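Side-chain contacts in transcription factor GAMBIF1 (PDB 1BVO), which binds DNA through the Rel homology specificity domain described here and, as is usual for its family, probably activates transcription by RNA polymerase II: residues Val54-Val59 and Asn98-Gln103; Arg121-Pro124 and Gly128-His131. All coordinates share one frame; numbering follows the deposited sequence.

Contact 1: residues Val54-Val59 and Asn98-Gln103; sequences VVVSCV and NNLGIQ
Val56 and Leu100 meet methyl to methyl, Val56 CG1 lying 4.3 Å from Leu100 CD2. Their CA atoms stand 9.3 Å apart, too far for backbone pairing, and no hydrogen bond joins the two segments. The leucine makes the longer reach into the gap: with chi2 at 61° CD2 lies anti to CA, so that this branch is the extended tip of the side chain, while CD1 lies alongside, a little farther from Val56. Val56 answers with one branch alone. Its CB points at the other segment, CG1 is the methyl that faces Leu100, and CG2 leans away from it. A short beta-branched residue suits an extended strand, and the longer, more flexible leucine suits the place opposite, where reach is needed.

Two residues further along both segments, Cys58 and Ile102 repeat the theme with other chemistry. Cys58 SG approaches Ile102 CG2 to 4.5 Å, a loose apolar contact; the small, weakly polar sulfur is at home in a buried apolar setting. The CA-CB bond of Ile102 runs along the flank of strand 52-59 instead of at it. Its gamma methyl, opposite the backbone N across the chi1 bond (chi1 -59° for CG1), makes the approach, while CG1 and CD1 branch off and stay slightly farther from the sulfur.

All four side chains are buried in the immunoglobulin-like beta-sandwich of the Rel specificity domain. Leu73 of strand 72-74, the pairing partner of strand 101-103, touches Val56, Cys58 and Ile102 and so ties both pairs together. Leu100 also rests on Cys84, half of the Cys79-Cys84 disulfide, in strand 83-87. That strand flanks 52-59 within its sheet, strand 142-152 lies on the other side, and Phe147 of the latter packs on Val56.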
ATOM      1  N   VAL C  54     -21.738   5.265  27.382  1.00 41.97           N
ATOM      2  CA  VAL C  54     -22.040   4.565  26.156  1.00 39.19           C
ATOM      3  C   VAL C  54     -20.751   4.287  25.414  1.00 42.84           C
ATOM      4  O   VAL C  54     -19.834   5.103  25.377  1.00 43.17           O
ATOM      5  CB  VAL C  54     -22.997   5.374  25.263  1.00 38.39           C
ATOM      6  CG1 VAL C  54     -22.269   6.535  24.597  1.00 42.42           C
ATOM      7  CG2 VAL C  54     -23.643   4.475  24.218  1.00 44.44           C
ATOM      8  N   VAL C  55     -20.665   3.070  24.906  1.00 48.38           N
ATOM      9  CA  VAL C  55     -19.525   2.621  24.134  1.00 43.38           C
ATOM     10  C   VAL C  55     -20.007   2.431  22.717  1.00 44.45           C
ATOM     11  O   VAL C  55     -20.981   1.707  22.458  1.00 43.81           O
ATOM     12  CB  VAL C  55     -19.005   1.266  24.622  1.00 48.00           C
ATOM     13  CG1 VAL C  55     -17.886   0.766  23.709  1.00 45.09           C
ATOM     14  CG2 VAL C  55     -18.513   1.383  26.046  1.00 40.23           C
ATOM     15  N   VAL C  56     -19.338   3.085  21.791  1.00 41.81           N
ATOM     16  CA  VAL C  56     -19.695   2.980  20.403  1.00 44.35           C
ATOM     17  C   VAL C  56     -18.509   2.345  19.696  1.00 48.67           C
ATOM     18  O   VAL C  56     -17.354   2.655  20.000  1.00 44.88           O
ATOM     19  CB  VAL C  56     -19.979   4.359  19.788  1.00 42.97           C
ATOM     20  CG1 VAL C  56     -20.506   4.198  18.369  1.00 40.19           C
ATOM     21  CG2 VAL C  56     -20.960   5.121  20.649  1.00 44.31           C
ATOM     22  N   SER C  57     -18.802   1.370  18.843  1.00 52.22           N
ATOM     23  CA  SER C  57     -17.767   0.707  18.062  1.00 48.02           C
ATOM     24  C   SER C  57     -18.417   0.183  16.794  1.00 47.53           C
ATOM     25  O   SER C  57     -19.645   0.147  16.685  1.00 50.66           O
ATOM     26  CB  SER C  57     -17.088  -0.427  18.838  1.00 40.70           C
ATOM     27  OG  SER C  57     -17.945  -1.531  19.049  1.00 39.39           O
ATOM     28  N   CYS C  58     -17.588  -0.145  15.818  1.00 46.21           N
ATOM     29  CA  CYS C  58     -18.048  -0.658  14.544  1.00 46.30           C
ATOM     30  C   CYS C  58     -18.273  -2.156  14.582  1.00 45.18           C
ATOM     31  O   CYS C  58     -17.396  -2.919  15.012  1.00 46.92           O
ATOM     32  CB  CYS C  58     -17.008  -0.389  13.470  1.00 49.28           C
ATOM     33  SG  CYS C  58     -16.865   1.309  12.949  1.00 51.21           S
ATOM     34  N   VAL C  59     -19.430  -2.585  14.113  1.00 37.89           N
ATOM     35  CA  VAL C  59     -19.723  -3.995  14.043  1.00 37.21           C
ATOM     36  C   VAL C  59     -20.046  -4.190  12.563  1.00 44.45           C
ATOM     37  O   VAL C  59     -20.163  -3.214  11.812  1.00 49.32           O
ATOM     38  CB  VAL C  59     -20.895  -4.373  14.937  1.00 31.76           C
ATOM     39  CG1 VAL C  59     -20.625  -3.935  16.358  1.00 25.50           C
ATOM     40  CG2 VAL C  59     -22.177  -3.775  14.408  1.00 25.94           C
ATOM     41  N   ASN C  98     -21.570  14.293  17.618  1.00 56.77           N
ATOM     42  CA  ASN C  98     -21.278  15.310  16.630  1.00 60.34           C
ATOM     43  C   ASN C  98     -19.880  15.177  16.029  1.00 57.51           C
ATOM     44  O   ASN C  98     -19.590  15.787  14.997  1.00 52.47           O
ATOM     45  CB  ASN C  98     -21.483  16.693  17.225  1.00 71.44           C
ATOM     46  CG  ASN C  98     -20.763  16.848  18.521  1.00 81.81           C
ATOM     47  OD1 ASN C  98     -19.621  17.293  18.550  1.00 89.14           O
ATOM     48  ND2 ASN C  98     -21.371  16.356  19.592  1.00 84.30           N
ATOM     49  N   ASN C  99     -19.007  14.410  16.684  1.00 57.88           N
ATOM     50  CA  ASN C  99     -17.661  14.171  16.151  1.00 63.53           C
ATOM     51  C   ASN C  99     -17.365  12.680  16.281  1.00 61.33           C
ATOM     52  O   ASN C  99     -16.834  12.225  17.298  1.00 68.67           O
ATOM     53  CB  ASN C  99     -16.579  15.022  16.843  1.00 67.61           C
ATOM     54  CG  ASN C  99     -15.305  15.189  15.973  1.00 68.82           C
ATOM     55  OD1 ASN C  99     -14.216  15.449  16.493  1.00 65.70           O
ATOM     56  ND2 ASN C  99     -15.447  15.082  14.664  1.00 70.27           N
ATOM     57  N   LEU C 100     -17.855  11.928  15.297  1.00 59.81           N
ATOM     58  CA  LEU C 100     -17.691  10.478  15.209  1.00 53.17           C
ATOM     59  C   LEU C 100     -17.263  10.196  13.767  1.00 52.44           C
ATOM     60  O   LEU C 100     -18.036  10.413  12.816  1.00 51.77           O
ATOM     61  CB  LEU C 100     -19.024   9.767  15.502  1.00 41.77           C
ATOM     62  CG  LEU C 100     -19.043   8.345  16.092  1.00 37.18           C
ATOM     63  CD1 LEU C 100     -18.363   8.337  17.447  1.00 33.36           C
ATOM     64  CD2 LEU C 100     -20.484   7.901  16.220  1.00 43.46           C
ATOM     65  N   GLY C 101     -16.015   9.778  13.599  1.00 48.95           N
ATOM     66  CA  GLY C 101     -15.495   9.497  12.275  1.00 46.35           C
ATOM     67  C   GLY C 101     -15.084   8.043  12.134  1.00 44.65           C
ATOM     68  O   GLY C 101     -14.804   7.364  13.130  1.00 42.51           O
ATOM     69  N   ILE C 102     -14.986   7.584  10.889  1.00 41.63           N
ATOM     70  CA  ILE C 102     -14.642   6.198  10.650  1.00 39.73           C
ATOM     71  C   ILE C 102     -13.319   6.105   9.931  1.00 41.52           C
ATOM     72  O   ILE C 102     -13.137   6.673   8.848  1.00 47.01           O
ATOM     73  CB  ILE C 102     -15.783   5.505   9.897  1.00 31.84           C
ATOM     74  CG1 ILE C 102     -17.049   5.618  10.737  1.00 31.85           C
ATOM     75  CG2 ILE C 102     -15.471   4.039   9.663  1.00 31.96           C
ATOM     76  CD1 ILE C 102     -18.287   5.247  10.009  1.00 41.03           C
ATOM     77  N   GLN C 103     -12.362   5.488  10.612  1.00 41.68           N
ATOM     78  CA  GLN C 103     -11.030   5.295  10.070  1.00 45.33           C
ATOM     79  C   GLN C 103     -10.935   3.843   9.659  1.00 46.50           C
ATOM     80  O   GLN C 103     -10.941   2.927  10.490  1.00 47.34           O
ATOM     81  CB  GLN C 103      -9.967   5.624  11.107  1.00 49.51           C
ATOM     82  CG  GLN C 103      -8.605   5.918  10.518  1.00 57.85           C
ATOM     83  CD  GLN C 103      -7.744   6.745  11.450  1.00 62.93           C
ATOM     84  OE1 GLN C 103      -7.023   6.196  12.290  1.00 61.86           O
ATOM     85  NE2 GLN C 103      -7.822   8.076  11.318  1.00 62.54           N
TER

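Contact 2: residues Arg121-Pro124 and Gly128-His131; sequences RVDP and GFGH
Asp123 turns its carboxylate to the start of Gly128-His131, where OD2 accepts a hydrogen bond from Gly128 N at 2.7 Å. The N-H...O angle is 152°, moderately bent, and the donor arrives on the syn side of OD2, 18° out of the carboxylate plane. With CG anti to its own N (chi1 180°) the group extends away from the incoming chain, and OD2 takes a second N-H, that of Thr127. Two consecutive amides thus grip one oxygen, and aspartate suits the place because its short arm ends in a good acceptor.

This closes a tight loop just beyond helix 107-120. The helix ends in a Schellman motif, with Val122 N bonded to Arg117 O and Arg121 N to Gln118 O, and Arg121 as the C-prime residue with positive phi. Gly128 likewise has positive phi, a conformation easy for a residue without a side chain.

Phe129 lays its ring beside the same segment. CG stands anti to the carbonyl carbon, and this rotation carries the far end of the ring back to Val122. There Val122 O meets CZ at 3.7 Å, at the ring edge and in its plane, where the slightly positive C-H rim suits a carbonyl oxygen. Asp123 OD2 lies obliquely to the ring, 4.2 Å from CE1. Arg117, Gln118 and Pro68 also touch the phenylalanine.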
ATOM      1  N   ARG C 121     -11.358  -5.839  24.739  1.00 61.97           N
ATOM      2  CA  ARG C 121     -12.515  -6.657  25.153  1.00 56.80           C
ATOM      3  C   ARG C 121     -13.855  -6.135  24.640  1.00 58.11           C
ATOM      4  O   ARG C 121     -14.889  -6.366  25.254  1.00 58.76           O
ATOM      5  CB  ARG C 121     -12.581  -6.850  26.674  1.00 66.99           C
ATOM      6  CG  ARG C 121     -11.588  -7.859  27.293  1.00 79.07           C
ATOM      7  CD  ARG C 121     -11.973  -9.347  27.122  1.00 90.21           C
ATOM      8  NE  ARG C 121     -13.059  -9.816  28.002  1.00 97.16           N
ATOM      9  CZ  ARG C 121     -13.369 -11.105  28.180  1.00 98.21           C
ATOM     10  NH1 ARG C 121     -12.680 -12.046  27.547  1.00 97.93           N
ATOM     11  NH2 ARG C 121     -14.380 -11.465  28.970  1.00 95.15           N
ATOM     12  N   VAL C 122     -13.844  -5.492  23.479  1.00 53.58           N
ATOM     13  CA  VAL C 122     -15.079  -4.977  22.898  1.00 52.05           C
ATOM     14  C   VAL C 122     -15.687  -5.991  21.939  1.00 50.40           C
ATOM     15  O   VAL C 122     -15.185  -6.198  20.831  1.00 46.15           O
ATOM     16  CB  VAL C 122     -14.876  -3.636  22.158  1.00 49.76           C
ATOM     17  CG1 VAL C 122     -16.085  -3.292  21.311  1.00 49.36           C
ATOM     18  CG2 VAL C 122     -14.657  -2.533  23.164  1.00 41.97           C
ATOM     19  N   ASP C 123     -16.731  -6.659  22.397  1.00 49.76           N
ATOM     20  CA  ASP C 123     -17.407  -7.625  21.572  1.00 49.70           C
ATOM     21  C   ASP C 123     -18.848  -7.543  21.993  1.00 49.34           C
ATOM     22  O   ASP C 123     -19.289  -8.243  22.904  1.00 54.38           O
ATOM     23  CB  ASP C 123     -16.852  -9.024  21.814  1.00 57.53           C
ATOM     24  CG  ASP C 123     -17.544 -10.078  20.967  1.00 59.28           C
ATOM     25  OD1 ASP C 123     -18.554  -9.782  20.290  1.00 58.06           O
ATOM     26  OD2 ASP C 123     -17.079 -11.233  20.992  1.00 67.57           O
ATOM     27  N   PRO C 124     -19.603  -6.659  21.345  1.00 45.57           N
ATOM     28  CA  PRO C 124     -21.013  -6.447  21.640  1.00 42.86           C
ATOM     29  C   PRO C 124     -21.874  -7.696  21.699  1.00 47.84           C
ATOM     30  O   PRO C 124     -22.517  -7.970  22.712  1.00 44.63           O
ATOM     31  CB  PRO C 124     -21.459  -5.514  20.514  1.00 41.80           C
ATOM     32  CG  PRO C 124     -20.217  -4.734  20.204  1.00 44.37           C
ATOM     33  CD  PRO C 124     -19.179  -5.823  20.206  1.00 43.67           C
ATOM     34  N   GLY C 128     -16.848 -13.478  19.441  1.00 56.16           N
ATOM     35  CA  GLY C 128     -15.478 -13.937  19.429  1.00 54.65           C
ATOM     36  C   GLY C 128     -14.795 -13.402  18.185  1.00 55.30           C
ATOM     37  O   GLY C 128     -15.411 -12.738  17.354  1.00 52.12           O
ATOM     38  N   PHE C 129     -13.522 -13.721  18.013  1.00 57.99           N
ATOM     39  CA  PHE C 129     -12.819 -13.212  16.853  1.00 62.28           C
ATOM     40  C   PHE C 129     -12.465 -14.238  15.803  1.00 64.36           C
ATOM     41  O   PHE C 129     -11.412 -14.161  15.163  1.00 63.36           O
ATOM     42  CB  PHE C 129     -11.638 -12.354  17.295  1.00 65.72           C
ATOM     43  CG  PHE C 129     -12.075 -11.146  18.046  1.00 73.58           C
ATOM     44  CD1 PHE C 129     -12.611 -11.280  19.323  1.00 76.62           C
ATOM     45  CD2 PHE C 129     -12.087  -9.901  17.438  1.00 69.76           C
ATOM     46  CE1 PHE C 129     -13.169 -10.198  19.973  1.00 74.06           C
ATOM     47  CE2 PHE C 129     -12.642  -8.812  18.083  1.00 75.70           C
ATOM     48  CZ  PHE C 129     -13.184  -8.959  19.352  1.00 73.28           C
ATOM     49  N   GLY C 130     -13.431 -15.117  15.542  1.00 67.33           N
ATOM     50  CA  GLY C 130     -13.241 -16.164  14.556  1.00 70.99           C
ATOM     51  C   GLY C 130     -12.941 -15.552  13.206  1.00 71.56           C
ATOM     52  O   GLY C 130     -12.007 -15.959  12.506  1.00 73.62           O
ATOM     53  N   HIS C 131     -13.671 -14.485  12.902  1.00 70.39           N
ATOM     54  CA  HIS C 131     -13.533 -13.784  11.645  1.00 66.32           C
ATOM     55  C   HIS C 131     -12.143 -13.176  11.372  1.00 64.20           C
ATOM     56  O   HIS C 131     -11.853 -12.792  10.246  1.00 58.22           O
ATOM     57  CB  HIS C 131     -14.657 -12.754  11.524  1.00 70.09           C
ATOM     58  CG  HIS C 131     -14.607 -11.654  12.540  1.00 73.69           C
ATOM     59  ND1 HIS C 131     -14.271 -11.873  13.866  1.00 70.27           N
ATOM     60  CD2 HIS C 131     -14.768 -10.321  12.404  1.00 69.67           C
ATOM     61  CE1 HIS C 131     -14.217 -10.711  14.492  1.00 71.45           C
ATOM     62  NE2 HIS C 131     -14.512  -9.754  13.631  1.00 69.55           N
TER

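Overall arrangement
Contact 1 belongs to the core, contact 2 to the surface, their centres about 16 Å apart. In the sandwich, strand 52-59 meets strand 101-103, of a separate sheet, and the loop leading into it, through apolar side chains alone. In contact 2 both segments belong to one loop between helix 107-120 and strand 142-152, and a carboxylate bonded to a backbone amide and a ring edge set against a carbonyl join them. Strand 52-59 serves both: Val56 and Cys58 face contact 1, while on its other face Ser57 packs on Val122 and Pro124, and Val59 on Pro124. Nearest atoms lie about 8 Å from the bound DNA in contact 1, about 14 Å in contact 2.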